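Local structure of peptidoglycan synthetase penicillin-binding protein 3 (4YE5) at residues K290-S295 with S364-G369; I415-I418 with V423-P426; G153-S158 with Y226-L231; S240-A245 with A275-S280. The protein probably binds penicillin and probably cross-links peptidoglycan strands during synthesis of the bacterial cell wall. All coordinates share one frame; numbering follows the deposited sequence.

Contact 1: K290-S295 with S364-G369; sequences KVLAMS and SKFGIG
Phe366 packs against Leu292 and Ser295 of helix 290-299, and Ile368 against Leu292. This is the helix that follows the presumed active-site serine in penicillin-binding proteins; Ser287 and Lys290 fit the SxxK pattern. The opposing segment, 364-369, closes helix 356-365 with a Schellman motif. Phe366 comes first. With CG anti to the carbonyl carbon (chi1 -83°), its ring is turned to the facing helix. Leu292 CD2 sits over one ring face in a CH-pi contact, 3.9 Å from the centroid and 17° off the normal. It lies somewhat toward the rim. Ser295 meets the ring at its edge, with CB 3.7 Å from Phe366 CZ. Val417 and Val452 also touch this ring. Gly367 follows with positive phi (98°), and its N bonds to Ser364 O at 2.8 Å. The chain leaves the helix there and brings Ile368 back toward the contact. Ile368 CG1 lies 3.6 Å from Leu292 CD1, and Tyr404 is another neighbour of Ile368. The two methyls of Leu292 thus share the work: CD2 covers the ring, while CD1 touches both Ile368 CG1 and Phe366 CB. All four touching residues are buried. Ser295 turns its hydroxyl back on its own helix: OG donates to Val291 O at 2.8 Å, from the opposite face of that carbonyl's plane to the one used by Ser295 N.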
loop_
_atom_site.group_PDB
_atom_site.type_symbol
_atom_site.label_atom_id
_atom_site.label_comp_id
_atom_site.label_asym_id
_atom_site.label_seq_id
_atom_site.Cartn_x
_atom_site.Cartn_y
_atom_site.Cartn_z
ATOM N N LYS A 290 17.071 19.770 3.365
ATOM C CA LYS A 290 18.064 20.427 4.221
ATOM C C LYS A 290 18.072 19.778 5.597
ATOM O O LYS A 290 19.087 19.826 6.305
ATOM C CB LYS A 290 17.745 21.917 4.420
ATOM C CG LYS A 290 17.923 22.828 3.185
ATOM C CD LYS A 290 17.682 24.276 3.651
ATOM C CE LYS A 290 17.906 25.301 2.529
ATOM N NZ LYS A 290 16.953 25.143 1.412
ATOM N N VAL A 291 16.933 19.207 6.001
ATOM C CA VAL A 291 16.873 18.530 7.306
ATOM C C VAL A 291 17.914 17.422 7.380
ATOM O O VAL A 291 18.595 17.260 8.397
ATOM C CB VAL A 291 15.470 17.974 7.610
ATOM C CG1 VAL A 291 15.490 17.110 8.890
ATOM C CG2 VAL A 291 14.499 19.155 7.785
ATOM N N LEU A 292 18.053 16.679 6.287
ATOM C CA LEU A 292 18.992 15.551 6.250
ATOM C C LEU A 292 20.442 16.009 6.293
ATOM O O LEU A 292 21.258 15.454 7.047
ATOM C CB LEU A 292 18.786 14.684 5.001
ATOM C CG LEU A 292 17.362 14.306 4.566
ATOM C CD1 LEU A 292 17.419 13.108 3.636
ATOM C CD2 LEU A 292 16.462 14.036 5.736
ATOM N N ALA A 293 20.782 17.006 5.479
ATOM C CA ALA A 293 22.186 17.450 5.410
ATOM C C ALA A 293 22.636 18.122 6.706
ATOM O O ALA A 293 23.771 17.920 7.173
ATOM C CB ALA A 293 22.415 18.398 4.217
HETATM N N MSE A 294 21.750 18.925 7.279
HETATM C CA MSE A 294 22.050 19.658 8.518
HETATM C C MSE A 294 22.177 18.725 9.706
HETATM O O MSE A 294 23.024 18.928 10.583
HETATM C CB MSE A 294 20.959 20.694 8.830
HETATM C CG MSE A 294 21.291 21.589 10.033
HETATM SE SE MSE A 294 19.975 22.999 10.375
HETATM C CE MSE A 294 20.254 24.029 8.756
ATOM N N SER A 295 21.307 17.720 9.758
ATOM C CA SER A 295 21.438 16.686 10.768
ATOM C C SER A 295 22.856 16.110 10.733
ATOM O O SER A 295 23.481 15.887 11.792
ATOM C CB SER A 295 20.405 15.573 10.555
ATOM O OG SER A 295 19.101 16.050 10.843
ATOM N N SER A 364 22.047 9.179 2.428
ATOM C CA SER A 364 21.786 7.752 2.282
ATOM C C SER A 364 21.326 7.124 3.606
ATOM O O SER A 364 20.408 6.305 3.630
ATOM C CB SER A 364 23.066 7.048 1.815
ATOM O OG SER A 364 22.787 5.710 1.441
ATOM N N LYS A 365 21.980 7.503 4.701
ATOM C CA LYS A 365 21.630 6.981 6.026
ATOM C C LYS A 365 20.153 7.212 6.385
ATOM O O LYS A 365 19.563 6.433 7.135
ATOM C CB LYS A 365 22.497 7.650 7.087
ATOM C CG LYS A 365 22.947 6.774 8.231
ATOM C CD LYS A 365 23.892 7.602 9.120
ATOM C CE LYS A 365 24.612 6.773 10.172
ATOM N NZ LYS A 365 25.650 7.606 10.854
ATOM N N PHE A 366 19.561 8.285 5.875
ATOM C CA PHE A 366 18.134 8.560 6.136
ATOM C C PHE A 366 17.200 7.700 5.279
ATOM O O PHE A 366 15.968 7.830 5.355
ATOM C CB PHE A 366 17.817 10.040 5.905
ATOM C CG PHE A 366 18.130 10.931 7.080
ATOM C CD1 PHE A 366 17.166 11.188 8.047
ATOM C CD2 PHE A 366 19.380 11.517 7.216
ATOM C CE1 PHE A 366 17.441 12.026 9.129
ATOM C CE2 PHE A 366 19.675 12.343 8.293
ATOM C CZ PHE A 366 18.712 12.602 9.254
ATOM N N GLY A 367 17.771 6.815 4.465
ATOM C CA GLY A 367 16.972 5.905 3.641
ATOM C C GLY A 367 16.781 6.349 2.190
ATOM O O GLY A 367 16.065 5.698 1.418
ATOM N N ILE A 368 17.411 7.455 1.810
ATOM C CA ILE A 368 17.248 7.992 0.443
ATOM C C ILE A 368 17.995 7.099 -0.532
ATOM O O ILE A 368 19.132 6.711 -0.264
ATOM C CB ILE A 368 17.793 9.434 0.349
ATOM C CG1 ILE A 368 17.085 10.352 1.360
ATOM C CG2 ILE A 368 17.677 10.000 -1.057
ATOM C CD1 ILE A 368 15.595 10.123 1.484
ATOM N N GLY A 369 17.365 6.771 -1.661
ATOM C CA GLY A 369 18.001 5.940 -2.674
ATOM C C GLY A 369 17.873 4.446 -2.397
ATOM O O GLY A 369 18.386 3.622 -3.144
#

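Contact 2: I415-I418 with V423-P426; sequences ISVI and VKKP
Val417 holds CG1 anti to its backbone N (chi1 168°), and this sets CG2 against Lys424. Lys424 also starts extended, with CG anti to the backbone N, and then bends at chi3 and chi4. The first part of its chain therefore passes the valine while the ammonium end leads away. The closest touch is Val417 CG2 to Lys424 CB, 3.6 Å. Lys424 CG and CD follow near the same methyl, at 4.0 Å and 4.1 Å from Val417 CG2. The backbones come close as well: Val417 CA lies 3.7 Å from Val423 O. The motif is a helix, a short connection and a short strand, inside the transpeptidase domain. Helix 408-419 ends, and strand 423-424 returns beside it to pair antiparallel with strand 450-451 through Lys424 and Thr450. Val452 touches both Val417 and Lys424. Past the strand, a water accepts from Lys425 N at 2.9 Å. Its link to Ser416 OG is doubtful, because that serine has two conformers. Asn413 ND2 gives a firmer tie to the helix by bonding to Lys425 O. Between the side chains the contact is methyl against methylene, with the lysine serving as an aliphatic chain. Its hold on the helix is therefore apolar, and the asparagine amide supplies a secure polar tie just beyond the strand.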
loop_
_atom_site.group_PDB
_atom_site.type_symbol
_atom_site.label_atom_id
_atom_site.label_comp_id
_atom_site.label_asym_id
_atom_site.label_seq_id
_atom_site.Cartn_x
_atom_site.Cartn_y
_atom_site.Cartn_z
ATOM N N ILE A 415 11.948 12.118 7.600
ATOM C CA ILE A 415 11.456 13.066 8.595
ATOM C C ILE A 415 11.086 12.390 9.923
ATOM O O ILE A 415 11.293 12.960 11.004
ATOM C CB ILE A 415 10.266 13.863 8.036
ATOM C CG1 ILE A 415 10.755 14.763 6.889
ATOM C CG2 ILE A 415 9.575 14.680 9.142
ATOM C CD1 ILE A 415 11.816 15.801 7.325
ATOM N N SER A 416 10.556 11.174 9.853
ATOM C CA SER A 416 10.205 10.443 11.070
ATOM C C SER A 416 11.429 10.263 11.967
ATOM O O SER A 416 11.305 10.199 13.197
ATOM C CB SER A 416 9.626 9.062 10.742
ATOM O OG SER A 416 10.671 8.120 10.589
ATOM N N VAL A 417 12.608 10.190 11.357
ATOM C CA VAL A 417 13.849 10.004 12.137
ATOM C C VAL A 417 14.008 11.122 13.170
ATOM O O VAL A 417 14.390 10.872 14.322
ATOM C CB VAL A 417 15.118 9.993 11.238
ATOM C CG1 VAL A 417 16.392 10.096 12.086
ATOM C CG2 VAL A 417 15.143 8.758 10.382
ATOM N N ILE A 418 13.716 12.355 12.758
ATOM C CA ILE A 418 13.787 13.496 13.679
ATOM C C ILE A 418 12.707 13.421 14.772
ATOM O O ILE A 418 12.898 13.880 15.903
ATOM C CB ILE A 418 13.602 14.850 12.926
ATOM C CG1 ILE A 418 14.513 14.937 11.691
ATOM C CG2 ILE A 418 13.798 16.022 13.855
ATOM C CD1 ILE A 418 15.983 14.648 11.961
ATOM N N VAL A 423 16.056 7.634 15.446
ATOM C CA VAL A 423 15.993 6.226 15.070
ATOM C C VAL A 423 15.094 6.067 13.836
ATOM O O VAL A 423 14.007 6.644 13.761
ATOM C CB VAL A 423 15.464 5.351 16.232
ATOM C CG1 VAL A 423 15.192 3.911 15.770
ATOM C CG2 VAL A 423 16.456 5.359 17.413
ATOM N N LYS A 424 15.577 5.326 12.846
ATOM C CA LYS A 424 14.753 5.017 11.676
ATOM C C LYS A 424 14.263 3.578 11.756
ATOM O O LYS A 424 15.066 2.643 11.863
ATOM C CB LYS A 424 15.539 5.213 10.369
ATOM C CG LYS A 424 14.686 4.962 9.104
ATOM C CD LYS A 424 15.326 5.534 7.843
ATOM C CE LYS A 424 16.528 4.720 7.398
ATOM N NZ LYS A 424 16.153 3.360 6.947
ATOM N N LYS A 425 12.947 3.400 11.710
ATOM C CA LYS A 425 12.358 2.068 11.618
ATOM C C LYS A 425 11.969 1.704 10.196
ATOM O O LYS A 425 11.668 2.577 9.388
ATOM C CB LYS A 425 11.126 1.975 12.510
ATOM C CG LYS A 425 11.454 1.835 13.989
ATOM C CD LYS A 425 10.232 1.370 14.751
ATOM C CE LYS A 425 10.564 1.046 16.179
ATOM N NZ LYS A 425 9.316 0.891 16.956
ATOM N N PRO A 426 11.959 0.401 9.879
ATOM C CA PRO A 426 11.351 0.045 8.597
ATOM C C PRO A 426 9.856 0.383 8.664
ATOM O O PRO A 426 9.223 0.133 9.685
ATOM C CB PRO A 426 11.564 -1.473 8.517
ATOM C CG PRO A 426 11.713 -1.912 9.955
ATOM C CD PRO A 426 12.401 -0.774 10.647
HETATM O O HOH W 1 11.271 5.662 10.843
#

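Contact 3: G153-S158 with Y226-L231; sequences GTLMGS and YTEKVL
Glu228 reaches from helix 221-238 to the backbone of Met156, and hydrogen bonds join the two. Met156 N donates to Glu228 OE2 at 2.8 Å, on the syn lone pair. The N-H...O angle of 138° shows a bent bond. The same N-H makes a weak, straighter second bond to Glu228 OE1, at 3.4 Å. Both carboxylate oxygens thus share one donor. Gln224, one turn earlier on the helix, also donates from NE2 to OE2 and so steadies the carboxylate. Glu228 is extended beyond CG, and this carries the acid across to the other segment. Met156, a selenomethionine in this crystal, is the N-cap residue of helix 157-160. The acid thus takes up the N-H of the residue just before that helix.

Van der Waals contacts add to this grip. Leu155 CD1 lies 3.6 Å from Glu228 OE1, and the two side chains meet at about a right angle. Leu155 has CG anti to its backbone N, and its end comes nearer the acid than its base does. Met156 CB lies 3.8 Å from Glu228 OE2.

Segment 153-158 falls in the dimerisation-domain sequence range, and the contact joins it to helix 221-238, which packs on strand 255-260 of the five-stranded sheet. Leu155 also packs on Arg221, Gln224 and Trp225, and Glu228 touches Ala259 of that strand. Thr227 and Val230 face helix 535-549, which lies beside helix 221-238.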
loop_
_atom_site.group_PDB
_atom_site.type_symbol
_atom_site.label_atom_id
_atom_site.label_comp_id
_atom_site.label_asym_id
_atom_site.label_seq_id
_atom_site.Cartn_x
_atom_site.Cartn_y
_atom_site.Cartn_z
ATOM N N GLY A 153 -15.753 0.690 -2.264
ATOM C CA GLY A 153 -15.764 1.295 -3.597
ATOM C C GLY A 153 -14.440 1.925 -4.031
ATOM O O GLY A 153 -13.444 1.231 -4.258
ATOM N N THR A 154 -14.427 3.249 -4.130
ATOM C CA THR A 154 -13.234 3.987 -4.554
ATOM C C THR A 154 -12.170 4.190 -3.483
ATOM O O THR A 154 -11.041 4.607 -3.805
ATOM C CB THR A 154 -13.609 5.397 -5.087
ATOM O OG1 THR A 154 -14.276 6.123 -4.050
ATOM C CG2 THR A 154 -14.530 5.278 -6.309
ATOM N N LEU A 155 -12.518 3.947 -2.216
ATOM C CA LEU A 155 -11.548 4.160 -1.131
ATOM C C LEU A 155 -10.252 3.399 -1.403
ATOM O O LEU A 155 -10.282 2.203 -1.651
ATOM C CB LEU A 155 -12.124 3.740 0.229
ATOM C CG LEU A 155 -11.156 3.939 1.408
ATOM C CD1 LEU A 155 -11.048 5.414 1.788
ATOM C CD2 LEU A 155 -11.601 3.108 2.606
HETATM N N MSE A 156 -9.120 4.105 -1.376
HETATM C CA MSE A 156 -7.804 3.519 -1.661
HETATM C C MSE A 156 -7.813 2.481 -2.821
HETATM O O MSE A 156 -7.152 1.444 -2.750
HETATM C CB MSE A 156 -7.184 2.930 -0.368
HETATM C CG MSE A 156 -7.927 1.696 0.231
HETATM SE SE MSE A 156 -7.073 0.991 1.877
HETATM C CE MSE A 156 -8.581 1.268 3.052
ATOM N N GLY A 157 -8.551 2.784 -3.887
ATOM C CA GLY A 157 -8.819 1.810 -4.942
ATOM C C GLY A 157 -7.574 1.262 -5.616
ATOM O O GLY A 157 -7.448 0.056 -5.814
ATOM N N SER A 158 -6.629 2.132 -5.948
ATOM C CA SER A 158 -5.457 1.673 -6.683
ATOM C C SER A 158 -4.434 1.078 -5.735
ATOM O O SER A 158 -3.556 0.289 -6.154
ATOM C CB SER A 158 -4.828 2.819 -7.487
ATOM O OG SER A 158 -4.446 3.870 -6.607
ATOM N N TYR A 226 -10.695 10.287 5.183
ATOM C CA TYR A 226 -10.601 11.744 5.386
ATOM C C TYR A 226 -9.446 12.355 4.583
ATOM O O TYR A 226 -9.537 13.472 4.058
ATOM C CB TYR A 226 -10.490 12.108 6.868
ATOM C CG TYR A 226 -10.753 13.582 7.125
ATOM C CD1 TYR A 226 -12.057 14.079 7.210
ATOM C CD2 TYR A 226 -9.711 14.463 7.273
ATOM C CE1 TYR A 226 -12.295 15.436 7.430
ATOM C CE2 TYR A 226 -9.933 15.826 7.472
ATOM C CZ TYR A 226 -11.223 16.305 7.564
ATOM O OH TYR A 226 -11.429 17.656 7.784
ATOM N N THR A 227 -8.342 11.620 4.488
ATOM C CA THR A 227 -7.199 12.134 3.754
ATOM C C THR A 227 -7.541 12.258 2.259
ATOM O O THR A 227 -7.196 13.257 1.619
ATOM C CB THR A 227 -5.969 11.231 3.958
ATOM O OG1 THR A 227 -5.653 11.190 5.361
ATOM C CG2 THR A 227 -4.781 11.786 3.192
ATOM N N GLU A 228 -8.235 11.257 1.719
ATOM C CA GLU A 228 -8.675 11.323 0.321
ATOM C C GLU A 228 -9.667 12.468 0.114
ATOM O O GLU A 228 -9.623 13.163 -0.903
ATOM C CB GLU A 228 -9.266 9.981 -0.140
ATOM C CG GLU A 228 -8.181 8.911 -0.301
ATOM C CD GLU A 228 -8.719 7.545 -0.737
ATOM O OE1 GLU A 228 -9.926 7.433 -0.998
ATOM O OE2 GLU A 228 -7.904 6.603 -0.847
ATOM N N LYS A 229 -10.535 12.674 1.097
ATOM C CA LYS A 229 -11.484 13.782 1.077
ATOM C C LYS A 229 -10.757 15.154 1.096
ATOM O O LYS A 229 -11.107 16.079 0.355
ATOM C CB LYS A 229 -12.445 13.670 2.271
ATOM C CG LYS A 229 -13.561 14.734 2.282
ATOM C CD LYS A 229 -14.526 14.516 1.120
ATOM C CE LYS A 229 -15.609 15.599 1.073
ATOM N NZ LYS A 229 -16.491 15.389 -0.104
ATOM N N VAL A 230 -9.737 15.280 1.938
ATOM C CA VAL A 230 -8.954 16.514 1.969
ATOM C C VAL A 230 -8.278 16.751 0.623
ATOM O O VAL A 230 -8.249 17.870 0.109
ATOM C CB VAL A 230 -7.890 16.484 3.079
ATOM C CG1 VAL A 230 -6.870 17.599 2.874
ATOM C CG2 VAL A 230 -8.573 16.610 4.442
ATOM N N LEU A 231 -7.740 15.696 0.028
ATOM C CA LEU A 231 -7.108 15.866 -1.284
ATOM C C LEU A 231 -8.125 16.255 -2.363
ATOM O O LEU A 231 -7.811 17.050 -3.257
ATOM C CB LEU A 231 -6.345 14.604 -1.702
ATOM C CG LEU A 231 -5.102 14.297 -0.861
ATOM C CD1 LEU A 231 -4.561 12.962 -1.290
ATOM C CD2 LEU A 231 -4.042 15.424 -1.004
#

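Contact 4: S240-A245 with A275-S280; sequences SAWGIA and ASRAVS
Arg277 lays its guanidinium flat on Trp242, with the planes 2° apart and the centres 3.9 Å apart. The stack is offset, so the cation-pi contact of Arg277 CZ with the five-membered ring is off-centre. Arg277 CD is more nearly over the ring. It sits over the face, 3.3 Å from the centroid and 14° off the normal, in a CH-pi contact. The arginine runs extended through CG and CD and then bends at chi3 (-50°), which lets the group lie over the indole. Next to this stack, Ile244 packs on Ala278: Ile244 CB and Ala278 CB are 4.0 Å apart, and Ile244 CG2 lies 3.8 Å from Ala278 N. Ile244 lies on strand 242-249, two residues after Trp242, in the five-stranded antiparallel sheet of the penicillin-binding transpeptidase fold. Helix 277-280 lies against this sheet, and its first two residues make the contact. Further out, the strand is held by its neighbours. Trp242 pairs by backbone with Lys524 of strand 517-524, and Gly243 with Ser261. The indole also touches Val522, Ser261 and Glu281. Asp262 and Glu281 make long, weak ion pairs with Arg277, through NE and NH1. On the helix side, Ser276 occupies the N-cap position. Its weak capping bond to Ala278 N is less certain, because the place of Ser276 OG is in doubt, but Ser280 N bonds to Ser276 O at 3.1 Å.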
loop_
_atom_site.group_PDB
_atom_site.type_symbol
_atom_site.label_atom_id
_atom_site.label_comp_id
_atom_site.label_asym_id
_atom_site.label_seq_id
_atom_site.Cartn_x
_atom_site.Cartn_y
_atom_site.Cartn_z
ATOM N N SER A 240 -4.680 21.702 -8.217
ATOM C CA SER A 240 -3.424 21.010 -8.474
ATOM C C SER A 240 -3.603 19.964 -9.549
ATOM O O SER A 240 -4.683 19.384 -9.674
ATOM C CB SER A 240 -2.940 20.330 -7.198
ATOM O OG SER A 240 -2.877 21.262 -6.135
ATOM N N ALA A 241 -2.555 19.711 -10.337
ATOM C CA ALA A 241 -2.640 18.630 -11.326
ATOM C C ALA A 241 -2.885 17.300 -10.599
ATOM O O ALA A 241 -3.581 16.420 -11.099
ATOM C CB ALA A 241 -1.371 18.558 -12.153
ATOM N N TRP A 242 -2.306 17.165 -9.412
ATOM C CA TRP A 242 -2.536 15.988 -8.576
ATOM C C TRP A 242 -2.025 16.290 -7.190
ATOM O O TRP A 242 -1.295 17.266 -7.002
ATOM C CB TRP A 242 -1.888 14.686 -9.128
ATOM C CG TRP A 242 -0.386 14.721 -9.496
ATOM C CD1 TRP A 242 0.133 14.643 -10.769
ATOM C CD2 TRP A 242 0.755 14.774 -8.604
ATOM N NE1 TRP A 242 1.509 14.672 -10.716
ATOM C CE2 TRP A 242 1.914 14.737 -9.413
ATOM C CE3 TRP A 242 0.907 14.854 -7.218
ATOM C CZ2 TRP A 242 3.207 14.793 -8.873
ATOM C CZ3 TRP A 242 2.202 14.900 -6.678
ATOM C CH2 TRP A 242 3.332 14.883 -7.516
ATOM N N GLY A 243 -2.440 15.481 -6.219
ATOM C CA GLY A 243 -1.952 15.629 -4.860
ATOM C C GLY A 243 -1.810 14.243 -4.260
ATOM O O GLY A 243 -2.578 13.336 -4.607
ATOM N N ILE A 244 -0.814 14.067 -3.397
ATOM C CA ILE A 244 -0.665 12.805 -2.662
ATOM C C ILE A 244 -0.387 13.148 -1.203
ATOM O O ILE A 244 0.112 14.226 -0.905
ATOM C CB ILE A 244 0.472 11.919 -3.246
ATOM C CG1 ILE A 244 1.836 12.513 -2.969
ATOM C CG2 ILE A 244 0.303 11.684 -4.768
ATOM C CD1 ILE A 244 2.967 11.946 -3.879
ATOM N N ALA A 245 -0.728 12.246 -0.287
ATOM C CA ALA A 245 -0.577 12.518 1.138
ATOM C C ALA A 245 -0.336 11.216 1.848
ATOM O O ALA A 245 -0.832 10.161 1.418
ATOM C CB ALA A 245 -1.845 13.162 1.707
ATOM N N ALA A 275 -0.077 1.521 -10.444
ATOM C CA ALA A 275 0.037 1.829 -9.027
ATOM C C ALA A 275 -0.550 3.199 -8.718
ATOM O O ALA A 275 -0.606 4.085 -9.589
ATOM C CB ALA A 275 1.498 1.805 -8.614
ATOM N N SER A 276 -0.972 3.364 -7.472
ATOM C CA SER A 276 -1.347 4.667 -6.949
ATOM C C SER A 276 -0.209 5.626 -7.204
ATOM O O SER A 276 0.967 5.271 -7.007
ATOM C CB SER A 276 -1.559 4.590 -5.438
ATOM O OG SER A 276 -1.674 5.901 -4.904
ATOM N N ARG A 277 -0.531 6.841 -7.629
ATOM C CA ARG A 277 0.509 7.861 -7.774
ATOM C C ARG A 277 1.316 8.085 -6.474
ATOM O O ARG A 277 2.501 8.373 -6.523
ATOM C CB ARG A 277 -0.104 9.184 -8.215
ATOM C CG ARG A 277 0.938 10.175 -8.656
ATOM C CD ARG A 277 0.324 11.524 -8.966
ATOM N NE ARG A 277 -0.828 11.432 -9.860
ATOM C CZ ARG A 277 -0.760 11.404 -11.187
ATOM N NH1 ARG A 277 0.418 11.421 -11.808
ATOM N NH2 ARG A 277 -1.880 11.343 -11.887
ATOM N N ALA A 278 0.667 7.976 -5.314
ATOM C CA ALA A 278 1.385 8.079 -4.033
ATOM C C ALA A 278 2.520 7.053 -3.927
ATOM O O ALA A 278 3.583 7.344 -3.374
ATOM C CB ALA A 278 0.398 7.938 -2.841
ATOM N N VAL A 279 2.299 5.852 -4.463
ATOM C CA VAL A 279 3.336 4.811 -4.462
ATOM C C VAL A 279 4.458 5.084 -5.465
ATOM O O VAL A 279 5.646 4.933 -5.139
ATOM C CB VAL A 279 2.717 3.390 -4.756
ATOM C CG1 VAL A 279 3.800 2.333 -4.967
ATOM C CG2 VAL A 279 1.775 2.962 -3.624
ATOM N N SER A 280 4.093 5.478 -6.691
ATOM C CA SER A 280 5.072 5.545 -7.787
ATOM C C SER A 280 5.813 6.877 -7.972
ATOM O O SER A 280 6.950 6.899 -8.439
ATOM C CB SER A 280 4.397 5.181 -9.117
ATOM O OG SER A 280 3.280 6.021 -9.356
#

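How the contacts relate
The contacts form two touching pairs. Contacts 1 and 2 have centres about 11 Å apart. Lys424 CD lies 3.4 Å from Phe366 O. Ile418 CD1 lies 3.6 Å from Ser295 OG, where helix 408-419 packs on the helix after the presumed active-site serine. Contacts 3 and 4 are also about 11 Å apart at their centres. Thr227 CG2 meets Ala245 CB at 3.6 Å, where helix 221-238 packs on the strand that follows it. Contact 1 lies nearest the probable catalytic centre: Lys290 NZ bonds to Ser287 OG and Asn344 OD1. Nearest atoms of contacts 1 and 4 are about 12 Å apart, and those of contacts 1 and 3 about 20 Å.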